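Local coordinates for protein 6-O-methylguanine DNA methyltransferase (Enterococcus faecalis, PDB 2B6C) that is of unconfirmed function but probably takes part in the repair of alkylated DNA, as a helical-repeat member of the AlkD-like DNA alkylation repair family, at residues T123-I128 / Q157-K162; S116-H121 / L149-K154; D105-W110 / N140-L145. All blocks are in the same frame, centred on the assembly; numbering follows the deposited sequence. Where two conformers were deposited one is given.

Interaction 1: T123-I128 / Q157-K162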
loop_
_atom_site.group_PDB
_atom_site.type_symbol
_atom_site.label_atom_id
_atom_site.label_comp_id
_atom_site.label_asym_id
_atom_site.label_seq_id
_atom_site.Cartn_x
_atom_site.Cartn_y
_atom_site.Cartn_z
ATOM N N THR B 123 -3.086 -2.536 -17.966
ATOM C CA THR B 123 -3.084 -3.371 -19.156
ATOM C C THR B 123 -4.125 -4.506 -19.097
ATOM O O THR B 123 -4.529 -5.014 -20.154
ATOM C CB THR B 123 -1.666 -3.942 -19.477
ATOM O OG1 THR B 123 -1.224 -4.796 -18.406
ATOM C CG2 THR B 123 -0.656 -2.790 -19.680
ATOM N N GLU B 124 -4.556 -4.887 -17.887
ATOM C CA GLU B 124 -5.611 -5.907 -17.724
ATOM C C GLU B 124 -7.031 -5.356 -17.664
ATOM O O GLU B 124 -7.964 -6.110 -17.391
ATOM C CB GLU B 124 -5.381 -6.757 -16.476
ATOM C CG GLU B 124 -4.077 -7.521 -16.463
ATOM C CD GLU B 124 -3.989 -8.593 -17.516
ATOM O OE1 GLU B 124 -2.886 -9.129 -17.657
ATOM O OE2 GLU B 124 -5.001 -8.920 -18.190
ATOM N N LEU B 125 -7.194 -4.050 -17.847
ATOM C CA LEU B 125 -8.520 -3.414 -17.830
ATOM C C LEU B 125 -9.476 -4.104 -18.821
ATOM O O LEU B 125 -10.590 -4.500 -18.433
ATOM C CB LEU B 125 -8.436 -1.901 -18.109
ATOM C CG LEU B 125 -9.697 -1.005 -18.088
ATOM C CD1 LEU B 125 -9.298 0.452 -17.963
ATOM C CD2 LEU B 125 -10.613 -1.173 -19.291
ATOM N N PRO B 126 -9.057 -4.256 -20.105
ATOM C CA PRO B 126 -9.956 -4.985 -21.022
ATOM C C PRO B 126 -10.342 -6.403 -20.597
ATOM O O PRO B 126 -11.487 -6.825 -20.813
ATOM C CB PRO B 126 -9.137 -5.023 -22.343
ATOM C CG PRO B 126 -8.341 -3.763 -22.263
ATOM C CD PRO B 126 -7.865 -3.781 -20.843
ATOM N N THR B 127 -9.406 -7.115 -19.986
ATOM C CA THR B 127 -9.632 -8.469 -19.502
ATOM C C THR B 127 -10.653 -8.514 -18.354
ATOM O O THR B 127 -11.571 -9.333 -18.368
ATOM C CB THR B 127 -8.298 -9.097 -19.043
ATOM O OG1 THR B 127 -7.344 -9.008 -20.121
ATOM C CG2 THR B 127 -8.477 -10.552 -18.682
ATOM N N ILE B 128 -10.497 -7.630 -17.369
ATOM C CA ILE B 128 -11.434 -7.553 -16.260
ATOM C C ILE B 128 -12.803 -7.035 -16.716
ATOM O O ILE B 128 -13.832 -7.601 -16.378
ATOM C CB ILE B 128 -10.899 -6.714 -15.091
ATOM C CG1 ILE B 128 -9.552 -7.289 -14.583
ATOM C CG2 ILE B 128 -11.968 -6.636 -13.961
ATOM C CD1 ILE B 128 -9.515 -8.844 -14.339
ATOM N N GLN B 157 -12.643 4.539 -23.217
ATOM C CA GLN B 157 -13.872 5.150 -23.707
ATOM C C GLN B 157 -14.744 4.167 -24.422
ATOM O O GLN B 157 -15.957 4.165 -24.246
ATOM C CB GLN B 157 -13.549 6.314 -24.673
ATOM C CG GLN B 157 -13.070 7.555 -23.954
ATOM C CD GLN B 157 -12.513 8.624 -24.889
ATOM O OE1 GLN B 157 -12.206 9.739 -24.453
ATOM N NE2 GLN B 157 -12.420 8.310 -26.177
ATOM N N ASP B 158 -14.107 3.348 -25.252
ATOM C CA ASP B 158 -14.796 2.375 -26.083
ATOM C C ASP B 158 -15.519 1.330 -25.256
ATOM O O ASP B 158 -16.605 0.913 -25.593
ATOM C CB ASP B 158 -13.778 1.705 -27.007
ATOM C CG ASP B 158 -13.172 2.680 -27.992
ATOM O OD1 ASP B 158 -13.926 3.538 -28.518
ATOM O OD2 ASP B 158 -11.955 2.576 -28.245
ATOM N N LEU B 159 -14.876 0.899 -24.176
ATOM C CA LEU B 159 -15.472 -0.112 -23.312
ATOM C C LEU B 159 -16.635 0.486 -22.530
ATOM O O LEU B 159 -17.695 -0.128 -22.429
ATOM C CB LEU B 159 -14.422 -0.764 -22.404
ATOM C CG LEU B 159 -13.304 -1.537 -23.131
ATOM C CD1 LEU B 159 -12.381 -2.225 -22.120
ATOM C CD2 LEU B 159 -13.843 -2.555 -24.119
ATOM N N LEU B 160 -16.442 1.707 -22.027
ATOM C CA LEU B 160 -17.492 2.431 -21.335
ATOM C C LEU B 160 -18.702 2.571 -22.248
ATOM O O LEU B 160 -19.824 2.201 -21.877
ATOM C CB LEU B 160 -17.001 3.812 -20.852
ATOM C CG LEU B 160 -18.067 4.716 -20.177
ATOM C CD1 LEU B 160 -18.784 4.038 -18.972
ATOM C CD2 LEU B 160 -17.460 6.050 -19.791
ATOM N N LYS B 161 -18.454 3.104 -23.443
ATOM C CA LYS B 161 -19.490 3.313 -24.428
ATOM C C LYS B 161 -20.201 1.996 -24.746
ATOM O O LYS B 161 -21.431 1.974 -24.768
ATOM C CB LYS B 161 -18.909 3.934 -25.699
ATOM C CG LYS B 161 -19.951 4.173 -26.785
ATOM C CD LYS B 161 -19.373 4.974 -27.983
ATOM C CE LYS B 161 -20.448 5.247 -29.051
ATOM N NZ LYS B 161 -19.824 5.821 -30.310
ATOM N N LYS B 162 -19.433 0.923 -24.979
ATOM C CA LYS B 162 -20.013 -0.397 -25.278
ATOM C C LYS B 162 -20.949 -0.903 -24.198
ATOM O O LYS B 162 -22.057 -1.382 -24.495
ATOM C CB LYS B 162 -18.924 -1.451 -25.552
ATOM C CG LYS B 162 -19.502 -2.765 -26.106
ATOM C CD LYS B 162 -18.404 -3.710 -26.599
ATOM C CE LYS B 162 -17.608 -4.320 -25.452
ATOM N NZ LYS B 162 -16.853 -5.525 -25.952
#
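L125 and P126, the first two residues of helix 125-132, rest against L159 in the opening turn of helix 157-166, a small apolar contact inside the all-helical repeat fold of the AlkD-like family. Just ahead of the pair, E124 gives its backbone O to I128 N (3.0 Å), closing the first turn, and its side chain packs on W117 and L88, on the side of helices 104-120 and 88-94. L125 follows, its CB pointing toward the second helix. Its CG lies anti to the backbone N (chi1 -178°), and CD2 meets CD1 of L159 at 3.5 Å. That spacing is short for two methyls, but L125 was deposited in two conformers, so the closeness is doubtful. The two leucines slide past each other in opposite directions rather than meeting end to end. P126 meets the same methyl through CA, 3.8 Å from L159 CD1, and more loosely through ring atom CB, 4.3 Å from it. One extended branch of L159 therefore serves both residues, because chi2 of -176° carries CD1 to the far end of the side chain. Here the backbones come nearest, with P126 CA and L159 CA 7.7 Å apart. P126 lies at the exposed border, whereas L125 is buried, also packing on V118, L151 and N156. Further along, I128 packs on V91 of helix 88-94. On the L159 side the helix start is tied down by N156, whose side-chain OD1 accepts a hydrogen bond from L159 N.

Interaction 2: S116-H121 / L149-K154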
loop_
_atom_site.group_PDB
_atom_site.type_symbol
_atom_site.label_atom_id
_atom_site.label_comp_id
_atom_site.label_asym_id
_atom_site.label_seq_id
_atom_site.Cartn_x
_atom_site.Cartn_y
_atom_site.Cartn_z
ATOM N N SER B 116 -9.820 -1.034 -8.165
ATOM C CA SER B 116 -8.487 -0.840 -7.576
ATOM C C SER B 116 -7.442 -1.736 -8.211
ATOM O O SER B 116 -6.311 -1.289 -8.407
ATOM C CB SER B 116 -8.453 -1.081 -6.068
ATOM O OG SER B 116 -9.466 -0.279 -5.529
ATOM N N TRP B 117 -7.819 -2.994 -8.466
ATOM C CA TRP B 117 -6.922 -3.969 -9.053
ATOM C C TRP B 117 -6.537 -3.559 -10.466
ATOM O O TRP B 117 -5.361 -3.619 -10.853
ATOM C CB TRP B 117 -7.517 -5.376 -9.021
ATOM C CG TRP B 117 -6.467 -6.419 -9.339
ATOM C CD1 TRP B 117 -5.609 -7.021 -8.465
ATOM C CD2 TRP B 117 -6.142 -6.934 -10.644
ATOM N NE1 TRP B 117 -4.786 -7.890 -9.137
ATOM C CE2 TRP B 117 -5.093 -7.858 -10.476
ATOM C CE3 TRP B 117 -6.651 -6.703 -11.939
ATOM C CZ2 TRP B 117 -4.517 -8.568 -11.564
ATOM C CZ3 TRP B 117 -6.078 -7.406 -13.027
ATOM C CH2 TRP B 117 -5.020 -8.321 -12.824
ATOM N N VAL B 118 -7.541 -3.153 -11.235
ATOM C CA VAL B 118 -7.331 -2.611 -12.571
ATOM C C VAL B 118 -6.491 -1.304 -12.520
ATOM O O VAL B 118 -5.586 -1.144 -13.305
ATOM C CB VAL B 118 -8.709 -2.412 -13.288
ATOM C CG1 VAL B 118 -8.609 -1.448 -14.400
ATOM C CG2 VAL B 118 -9.258 -3.749 -13.784
ATOM N N ALA B 119 -6.774 -0.382 -11.594
ATOM C CA ALA B 119 -5.892 0.806 -11.430
ATOM C C ALA B 119 -4.421 0.375 -11.235
ATOM O O ALA B 119 -3.496 1.009 -11.758
ATOM C CB ALA B 119 -6.350 1.665 -10.276
ATOM N N LEU B 120 -4.211 -0.721 -10.498
ATOM C CA LEU B 120 -2.858 -1.266 -10.315
ATOM C C LEU B 120 -2.301 -2.032 -11.527
ATOM O O LEU B 120 -1.103 -2.228 -11.620
ATOM C CB LEU B 120 -2.810 -2.161 -9.067
ATOM C CG LEU B 120 -3.102 -1.435 -7.741
ATOM C CD1 LEU B 120 -3.409 -2.447 -6.628
ATOM C CD2 LEU B 120 -1.912 -0.542 -7.358
ATOM N N HIS B 121 -3.164 -2.487 -12.438
ATOM C CA HIS B 121 -2.768 -3.382 -13.550
ATOM C C HIS B 121 -3.568 -2.997 -14.801
ATOM O O HIS B 121 -4.431 -3.771 -15.280
ATOM C CB HIS B 121 -3.087 -4.848 -13.210
ATOM C CG HIS B 121 -2.515 -5.318 -11.905
ATOM N ND1 HIS B 121 -1.254 -5.877 -11.798
ATOM C CD2 HIS B 121 -3.037 -5.326 -10.655
ATOM C CE1 HIS B 121 -1.022 -6.202 -10.537
ATOM N NE2 HIS B 121 -2.094 -5.892 -9.826
ATOM N N LEU B 149 -15.008 4.116 -12.679
ATOM C CA LEU B 149 -15.470 5.347 -11.998
ATOM C C LEU B 149 -14.335 6.166 -11.438
ATOM O O LEU B 149 -14.424 7.392 -11.357
ATOM C CB LEU B 149 -16.421 5.029 -10.836
ATOM C CG LEU B 149 -17.820 4.518 -11.164
ATOM C CD1 LEU B 149 -18.696 4.381 -9.900
ATOM C CD2 LEU B 149 -18.504 5.383 -12.185
HETATM N N MSE B 150 -13.279 5.481 -11.005
HETATM C CA MSE B 150 -12.151 6.176 -10.423
HETATM C C MSE B 150 -10.960 6.279 -11.375
HETATM O O MSE B 150 -9.910 6.707 -10.958
HETATM C CB MSE B 150 -11.746 5.523 -9.084
HETATM C CG MSE B 150 -12.877 5.539 -8.024
HETATM SE SE MSE B 150 -13.564 7.339 -7.694
HETATM C CE MSE B 150 -15.414 7.021 -7.762
ATOM N N LEU B 151 -11.118 5.898 -12.642
ATOM C CA LEU B 151 -9.965 5.856 -13.559
ATOM C C LEU B 151 -9.586 7.177 -14.247
ATOM O O LEU B 151 -8.462 7.314 -14.784
ATOM C CB LEU B 151 -10.132 4.745 -14.605
ATOM C CG LEU B 151 -10.014 3.349 -13.983
ATOM C CD1 LEU B 151 -10.117 2.253 -15.028
ATOM C CD2 LEU B 151 -8.747 3.211 -13.133
ATOM N N LYS B 152 -10.518 8.133 -14.240
ATOM C CA LYS B 152 -10.274 9.465 -14.798
ATOM C C LYS B 152 -9.751 9.415 -16.229
ATOM O O LYS B 152 -10.434 8.905 -17.112
ATOM C CB LYS B 152 -9.350 10.271 -13.882
ATOM C CG LYS B 152 -9.944 10.486 -12.502
ATOM C CD LYS B 152 -8.969 11.146 -11.615
ATOM C CE LYS B 152 -9.544 11.307 -10.217
ATOM N NZ LYS B 152 -8.436 11.644 -9.257
ATOM N N GLU B 153 -8.535 9.921 -16.446
ATOM C CA GLU B 153 -7.973 10.014 -17.792
ATOM C C GLU B 153 -7.527 8.626 -18.309
ATOM O O GLU B 153 -7.317 8.440 -19.505
ATOM C CB GLU B 153 -6.836 11.053 -17.821
ATOM C CG GLU B 153 -7.249 12.500 -17.417
ATOM C CD GLU B 153 -7.112 12.824 -15.910
ATOM O OE1 GLU B 153 -7.450 13.955 -15.503
ATOM O OE2 GLU B 153 -6.656 11.969 -15.129
ATOM N N LYS B 154 -7.421 7.651 -17.397
ATOM C CA LYS B 154 -7.067 6.260 -17.739
ATOM C C LYS B 154 -8.285 5.444 -18.216
ATOM O O LYS B 154 -8.152 4.290 -18.608
ATOM C CB LYS B 154 -6.379 5.554 -16.544
ATOM C CG LYS B 154 -5.023 6.174 -16.093
ATOM C CD LYS B 154 -4.671 5.728 -14.641
ATOM C CE LYS B 154 -3.536 6.563 -13.981
ATOM N NZ LYS B 154 -2.150 5.933 -13.990
HETATM O O HOH W 1 -3.577 3.723 -12.010
#
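Within the helical-repeat fold, the last turn of helix 104-120 is met at V118 and A119 by L151, from the loop between helices 138-146 and 157-166. L151 alone makes the apolar contact from its side, with one methyl for each neighbour: CD1 approaches V118 CG1 at 4.0 Å, and CD2 approaches A119 CB at 4.0 Å. The side chains of L151 and V118 cross at about a right angle. With V118 CG1 anti to the backbone N (chi1 160°), that branch is placed against L151 CD1. L151 opens a type II' beta turn through K152 and E153, closed by K154 N to L151 O at 2.8 Å. Beside this apolar contact a water donates a hydrogen bond to A119 O (2.7 Å). The same water receives a weak one from K154 NZ at 3.3 Å, a doubtful link since K154 was deposited in two conformers. The last carbonyls of a helix lack the backbone N-H partners of its interior; here the water serves A119 O and K46 NZ of the second subunit serves L120 O, while the contact between helix and loop itself consists of plain methyl packing.

Interaction 3: D105-W110 / N140-L145; sequences DSVDAW and NRRVAL. With SO4 (sulfate ion), chain I.
D108 and R142 form a two-pronged salt bridge between helices 104-120 and 138-146, in the middle of the AlkD-like helical-repeat fold. R142 presents its guanidinium side-on: NE bonds to D108 OD1 at 2.8 Å, and NH1 bonds to D108 OD2, also at 2.8 Å. Each oxygen uses its syn lone pair and lies close to the guanidinium plane, so the carboxylate and guanidinium are nearly coplanar, their planes 19° apart. Two bonds of this kind fix the rotation of both flat groups. R142 gets there by an extended chain, its CG anti to the backbone N (chi1 -178°). Next to the bridge, V107 CG1 packs on V143 CG2 at 3.9 Å, near where the backbones come closest, with V107 CA and V143 CA 7.2 Å apart. The short helical segments cross at 41° with their axes 9.6 Å apart.

In the next shell, the remaining guanidinium nitrogen of R142, NH2, is held by the backbone O of F174, while W181 packs on both D108 and R142. An aspartate, an arginine and a tryptophan brought together in this way recall the residues lining the DNA-binding cleft of AlkD, although a matching role here is only inferred. F132 of helix 125-132 packs on V143 and N140. D105, one turn before D108, is itself engaged by R69 and Y73. At the start of the second segment, N140 faces a sulfate ion, probably from the crystallisation liquor, which is also hydrogen-bonded to K95 NZ and to the backbone N of E136 and N137. N140 ND2 donates to sulfate O4 at 3.2 Å.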
loop_
_atom_site.group_PDB
_atom_site.type_symbol
_atom_site.label_atom_id
_atom_site.label_comp_id
_atom_site.label_asym_id
_atom_site.label_seq_id
_atom_site.Cartn_x
_atom_site.Cartn_y
_atom_site.Cartn_z
ATOM N N ASP B 105 -24.901 -2.498 -1.953
ATOM C CA ASP B 105 -23.880 -2.281 -0.948
ATOM C C ASP B 105 -22.660 -3.213 -1.139
ATOM O O ASP B 105 -21.511 -2.737 -1.127
ATOM C CB ASP B 105 -24.473 -2.338 0.477
ATOM C CG ASP B 105 -25.129 -3.679 0.816
ATOM O OD1 ASP B 105 -25.637 -4.365 -0.088
ATOM O OD2 ASP B 105 -25.147 -4.063 2.019
ATOM N N SER B 106 -22.899 -4.512 -1.321
ATOM C CA SER B 106 -21.790 -5.453 -1.590
ATOM C C SER B 106 -21.220 -5.363 -3.007
ATOM O O SER B 106 -20.027 -5.480 -3.192
ATOM C CB SER B 106 -22.183 -6.913 -1.303
ATOM O OG SER B 106 -23.149 -7.376 -2.240
ATOM N N VAL B 107 -22.085 -5.192 -4.005
ATOM C CA VAL B 107 -21.658 -5.128 -5.402
ATOM C C VAL B 107 -20.774 -3.886 -5.668
ATOM O O VAL B 107 -19.757 -3.988 -6.388
ATOM C CB VAL B 107 -22.890 -5.176 -6.375
ATOM C CG1 VAL B 107 -22.472 -4.918 -7.831
ATOM C CG2 VAL B 107 -23.593 -6.536 -6.257
ATOM N N ASP B 108 -21.155 -2.739 -5.108
ATOM C CA ASP B 108 -20.363 -1.522 -5.232
ATOM C C ASP B 108 -19.059 -1.665 -4.460
ATOM O O ASP B 108 -18.040 -1.161 -4.897
ATOM C CB ASP B 108 -21.137 -0.271 -4.751
ATOM C CG ASP B 108 -22.307 0.098 -5.663
ATOM O OD1 ASP B 108 -22.418 -0.440 -6.792
ATOM O OD2 ASP B 108 -23.139 0.962 -5.255
ATOM N N ALA B 109 -19.085 -2.326 -3.298
ATOM C CA ALA B 109 -17.803 -2.677 -2.615
ATOM C C ALA B 109 -16.935 -3.611 -3.475
ATOM O O ALA B 109 -15.733 -3.377 -3.604
ATOM C CB ALA B 109 -18.036 -3.264 -1.221
ATOM N N TRP B 110 -17.518 -4.668 -4.068
ATOM C CA TRP B 110 -16.756 -5.505 -5.029
ATOM C C TRP B 110 -16.230 -4.704 -6.231
ATOM O O TRP B 110 -15.104 -4.927 -6.678
ATOM C CB TRP B 110 -17.561 -6.701 -5.575
ATOM C CG TRP B 110 -17.677 -7.836 -4.601
ATOM C CD1 TRP B 110 -18.840 -8.369 -4.076
ATOM C CD2 TRP B 110 -16.596 -8.593 -4.036
ATOM N NE1 TRP B 110 -18.538 -9.401 -3.218
ATOM C CE2 TRP B 110 -17.175 -9.570 -3.182
ATOM C CE3 TRP B 110 -15.189 -8.555 -4.189
ATOM C CZ2 TRP B 110 -16.401 -10.478 -2.438
ATOM C CZ3 TRP B 110 -14.412 -9.482 -3.466
ATOM C CH2 TRP B 110 -15.028 -10.432 -2.595
ATOM N N ASN B 140 -23.507 -8.146 -12.027
ATOM C CA ASN B 140 -22.230 -8.202 -12.737
ATOM C C ASN B 140 -22.064 -7.064 -13.763
ATOM O O ASN B 140 -20.979 -6.518 -13.900
ATOM C CB ASN B 140 -21.988 -9.548 -13.424
ATOM C CG ASN B 140 -21.592 -10.643 -12.459
ATOM O OD1 ASN B 140 -20.848 -10.412 -11.503
ATOM N ND2 ASN B 140 -22.093 -11.862 -12.702
ATOM N N ARG B 141 -23.121 -6.746 -14.512
ATOM C CA ARG B 141 -23.074 -5.657 -15.509
ATOM C C ARG B 141 -22.980 -4.278 -14.867
ATOM O O ARG B 141 -22.375 -3.365 -15.446
ATOM C CB ARG B 141 -24.280 -5.734 -16.425
ATOM C CG ARG B 141 -24.348 -7.097 -17.126
ATOM C CD ARG B 141 -25.170 -6.977 -18.426
ATOM N NE ARG B 141 -26.467 -6.342 -18.242
ATOM C CZ ARG B 141 -27.549 -6.945 -17.737
ATOM N NH1 ARG B 141 -27.499 -8.219 -17.315
ATOM N NH2 ARG B 141 -28.680 -6.266 -17.651
ATOM N N ARG B 142 -23.546 -4.137 -13.661
ATOM C CA ARG B 142 -23.270 -2.975 -12.846
ATOM C C ARG B 142 -21.739 -2.752 -12.606
ATOM O O ARG B 142 -21.250 -1.606 -12.655
ATOM C CB ARG B 142 -24.068 -3.017 -11.534
ATOM C CG ARG B 142 -23.849 -1.764 -10.645
ATOM C CD ARG B 142 -24.922 -1.672 -9.549
ATOM N NE ARG B 142 -24.629 -0.684 -8.520
ATOM C CZ ARG B 142 -25.328 0.446 -8.343
ATOM N NH1 ARG B 142 -25.008 1.271 -7.349
ATOM N NH2 ARG B 142 -26.361 0.759 -9.146
ATOM N N VAL B 143 -21.010 -3.831 -12.319
ATOM C CA VAL B 143 -19.562 -3.766 -12.181
ATOM C C VAL B 143 -18.894 -3.330 -13.502
ATOM O O VAL B 143 -18.006 -2.486 -13.448
ATOM C CB VAL B 143 -18.931 -5.106 -11.624
ATOM C CG1 VAL B 143 -17.314 -5.062 -11.611
ATOM C CG2 VAL B 143 -19.438 -5.384 -10.206
ATOM N N ALA B 144 -19.329 -3.890 -14.655
ATOM C CA ALA B 144 -18.807 -3.482 -15.971
ATOM C C ALA B 144 -19.008 -1.980 -16.216
ATOM O O ALA B 144 -18.080 -1.273 -16.674
ATOM C CB ALA B 144 -19.436 -4.319 -17.119
ATOM N N LEU B 145 -20.190 -1.496 -15.848
ATOM C CA LEU B 145 -20.555 -0.098 -16.037
ATOM C C LEU B 145 -19.789 0.855 -15.131
ATOM O O LEU B 145 -19.488 1.980 -15.515
ATOM C CB LEU B 145 -22.071 0.100 -15.859
ATOM C CG LEU B 145 -22.970 -0.342 -17.006
ATOM C CD1 LEU B 145 -24.422 -0.491 -16.513
ATOM C CD2 LEU B 145 -22.904 0.682 -18.195
HETATM S S SO4 I . -22.980 -14.236 -15.455
HETATM O O1 SO4 I . -23.002 -15.496 -14.712
HETATM O O2 SO4 I . -23.290 -14.457 -16.885
HETATM O O3 SO4 I . -21.606 -13.703 -15.421
HETATM O O4 SO4 I . -23.945 -13.298 -14.845
#

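The three contacts join neighbouring helices and one loop of a single helical-repeat fold. Interactions 2 and 3 share helix 104-120, at its end and toward its start, centres about 15 Å apart. Interactions 1 and 2, centres about 11 Å apart, merge into one apolar patch through L125 with L151 and I128 with V118. Interactions 1 and 3, centres also about 15 Å apart, barely touch, through L160 CD1 and L145 O. The first segments run 105-110, 116-121, 123-128, and their partners follow in the same order, so each contact crosses the other two along the sequence. Interaction 3 lies near the chain's centre, interactions 1 and 2 farther out, on the same side of it.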